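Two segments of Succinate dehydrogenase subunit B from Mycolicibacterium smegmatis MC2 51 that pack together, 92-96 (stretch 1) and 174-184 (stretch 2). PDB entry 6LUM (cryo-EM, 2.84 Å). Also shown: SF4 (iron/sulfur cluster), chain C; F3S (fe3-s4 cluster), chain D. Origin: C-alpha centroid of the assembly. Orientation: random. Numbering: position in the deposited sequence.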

# COMPACT_ATOMS: atom_id res chain seq x y z
N VAL J 92 -38.68 13.40 -14.14
CA VAL J 92 -38.03 12.89 -12.93
C VAL J 92 -37.68 11.42 -13.08
O VAL J 92 -38.33 10.69 -13.82
N ASN J 93 -36.66 10.98 -12.35
CA ASN J 93 -36.30 9.58 -12.24
C ASN J 93 -37.29 8.84 -11.35
O ASN J 93 -37.68 9.35 -10.31
N ARG J 94 -37.70 7.63 -11.75
CA ARG J 94 -38.82 7.05 -11.01
C ARG J 94 -38.77 5.58 -10.61
O ARG J 94 -39.47 5.25 -9.65
N LEU J 95 -38.01 4.67 -11.23
CA LEU J 95 -38.30 3.24 -11.03
C LEU J 95 -39.68 2.84 -11.51
O LEU J 95 -40.60 2.71 -10.71
N ALA J 96 -39.82 2.66 -12.82
CA ALA J 96 -41.10 2.48 -13.49
C ALA J 96 -42.05 1.50 -12.83
O ALA J 96 -43.23 1.51 -13.15
N CYS J 174 -29.70 1.25 0.52
CA CYS J 174 -29.44 1.60 -0.87
C CYS J 174 -29.50 0.35 -1.74
O CYS J 174 -28.73 -0.58 -1.55
N ILE J 175 -30.43 0.34 -2.71
CA ILE J 175 -30.53 -0.76 -3.65
C ILE J 175 -29.70 -0.54 -4.90
O ILE J 175 -29.72 -1.38 -5.80
N LEU J 176 -28.96 0.56 -4.97
CA LEU J 176 -28.05 0.85 -6.07
C LEU J 176 -28.78 0.91 -7.41
O LEU J 176 -28.47 0.19 -8.35
N CYS J 177 -29.75 1.81 -7.49
CA CYS J 177 -30.53 1.97 -8.71
C CYS J 177 -30.07 3.11 -9.59
O CYS J 177 -30.40 3.12 -10.77
N ALA J 178 -29.31 4.06 -9.04
CA ALA J 178 -28.78 5.23 -9.72
C ALA J 178 -29.83 6.28 -10.02
O ALA J 178 -29.59 7.16 -10.83
N CYS J 179 -30.99 6.23 -9.38
CA CYS J 179 -31.97 7.30 -9.54
C CYS J 179 -31.48 8.62 -8.98
O CYS J 179 -32.06 9.66 -9.29
N CYS J 180 -30.44 8.59 -8.15
CA CYS J 180 -29.91 9.77 -7.50
C CYS J 180 -28.73 10.35 -8.27
O CYS J 180 -28.72 11.54 -8.59
N THR J 181 -27.75 9.51 -8.59
CA THR J 181 -26.57 9.98 -9.30
C THR J 181 -26.92 10.54 -10.66
O THR J 181 -26.26 11.47 -11.13
N THR J 182 -27.95 10.02 -11.30
CA THR J 182 -28.35 10.49 -12.60
C THR J 182 -29.41 11.57 -12.51
O THR J 182 -30.13 11.80 -13.48
N SER J 183 -29.53 12.23 -11.36
CA SER J 183 -30.28 13.47 -11.25
C SER J 183 -29.42 14.59 -10.69
O SER J 183 -29.93 15.66 -10.42
N CYS J 184 -28.11 14.36 -10.54
CA CYS J 184 -27.20 15.34 -9.98
C CYS J 184 -26.68 16.23 -11.09
O CYS J 184 -25.97 15.73 -11.98

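Three residues carry this small contact, which buries 274 Å² in all: Asn93, Cys179 and Leu95. Asn93 covers the most. Its CA-to-CB bond points toward the cysteine-rich loop, and with chi1 in m and chi2 near 11° the amide reaches into the turn. There Asn93 ND2 donates to the backbone O of Cys179 at 3.0 Å and, weakly at 121°, to Thr182 OG1 at 2.8 Å. Thr182, in p, is itself engaged in the turn: its OG1 donates to O of Ala178 at 2.5 Å. One amide thus meets both a carbonyl and a hydroxyl of a loop whose residues 179-181 have helical angles without the regular bonds.

Leu95 does the apolar work. Its CA-to-CB bond runs sideways, yet from an off-well chi1 of -110° and chi2 in p its end comes nearer the loop. Leu95 CD1 lies 3.7 Å from Cys179 SG and 3.8 Å from Cys177 CB, while Leu95 CD2 meets Ile175 CD1 at 4.4 Å.

Cys179, in m, binds no iron here; its SG packs against Leu95 and lies 4.0 Å from CB of Asn93. Nearby cysteines of the loop do ligate SF4: SG of Cys177 sits 2.4 Å from FE2, and SG of Cys180 2.4 Å from FE1. The rule is a polar anchor beside an apolar patch, both backing a cluster-binding loop.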

# COMPACT_ATOMS: atom_id res chain seq x y z
CB VAL J 92 -38.94 13.11 -11.72
CG1 VAL J 92 -39.11 14.55 -11.46
CG2 VAL J 92 -40.28 12.51 -11.99
CB ASN J 93 -34.91 9.44 -11.66
CG ASN J 93 -33.84 9.83 -12.61
OD1 ASN J 93 -34.11 10.39 -13.65
ND2 ASN J 93 -32.61 9.54 -12.27
CB ARG J 94 -40.13 7.26 -11.77
CG ARG J 94 -40.67 8.65 -11.77
CD ARG J 94 -41.10 9.17 -10.41
NE ARG J 94 -40.10 10.05 -9.83
CZ ARG J 94 -40.18 10.59 -8.62
NH1 ARG J 94 -41.23 10.34 -7.85
NH2 ARG J 94 -39.22 11.40 -8.19
CB LEU J 95 -38.14 2.79 -9.57
CG LEU J 95 -37.01 1.88 -9.13
CD1 LEU J 95 -35.67 2.43 -9.42
CD2 LEU J 95 -37.18 1.71 -7.67
CB ALA J 96 -40.85 2.01 -14.91
CB CYS J 174 -28.09 2.28 -0.97
SG CYS J 174 -27.38 2.45 -2.59
CB ILE J 175 -31.99 -1.02 -4.07
CG1 ILE J 175 -32.60 0.21 -4.70
CG2 ILE J 175 -32.78 -1.43 -2.90
CD1 ILE J 175 -34.07 0.10 -4.95
CB LEU J 176 -26.92 -0.17 -6.12
CG LEU J 176 -25.87 -0.11 -5.03
CD1 LEU J 176 -25.13 -1.41 -4.99
CD2 LEU J 176 -24.93 1.01 -5.30
CB CYS J 177 -32.01 2.15 -8.37
SG CYS J 177 -32.43 3.58 -7.45
CB ALA J 178 -28.06 4.86 -11.01
CB CYS J 179 -33.28 6.92 -8.87
SG CYS J 179 -34.39 5.89 -9.81
CB CYS J 180 -29.48 9.42 -6.08
SG CYS J 180 -27.99 8.45 -6.00
CB THR J 181 -25.57 8.84 -9.45
OG1 THR J 181 -25.48 8.13 -8.22
CG2 THR J 181 -24.24 9.37 -9.76
CB THR J 182 -28.84 9.34 -13.46
OG1 THR J 182 -29.94 8.71 -12.81
CG2 THR J 182 -27.75 8.33 -13.64
CB SER J 183 -31.51 13.28 -10.38
OG SER J 183 -31.12 12.96 -9.07
CB CYS J 184 -26.06 14.64 -9.27
SG CYS J 184 -25.07 15.68 -8.21
FE1 SF4 C . -29.29 6.74 -4.93
FE2 SF4 C . -31.16 4.49 -5.61
FE3 SF4 C . -31.50 5.97 -3.00
FE4 SF4 C . -29.16 4.11 -3.42
S1 SF4 C . -31.27 3.92 -3.57
S2 SF4 C . -29.38 6.16 -2.88
S3 SF4 C . -29.05 4.69 -5.47
S4 SF4 C . -31.41 6.53 -5.07
FE1 F3S D . -26.31 16.56 -6.67
FE3 F3S D . -25.64 17.72 -3.95
FE4 F3S D . -27.93 15.78 -4.24
S1 F3S D . -25.05 18.23 -6.01
S2 F3S D . -28.32 15.74 -6.41
S3 F3S D . -25.81 15.70 -4.73
S4 F3S D . -27.38 17.25 -2.69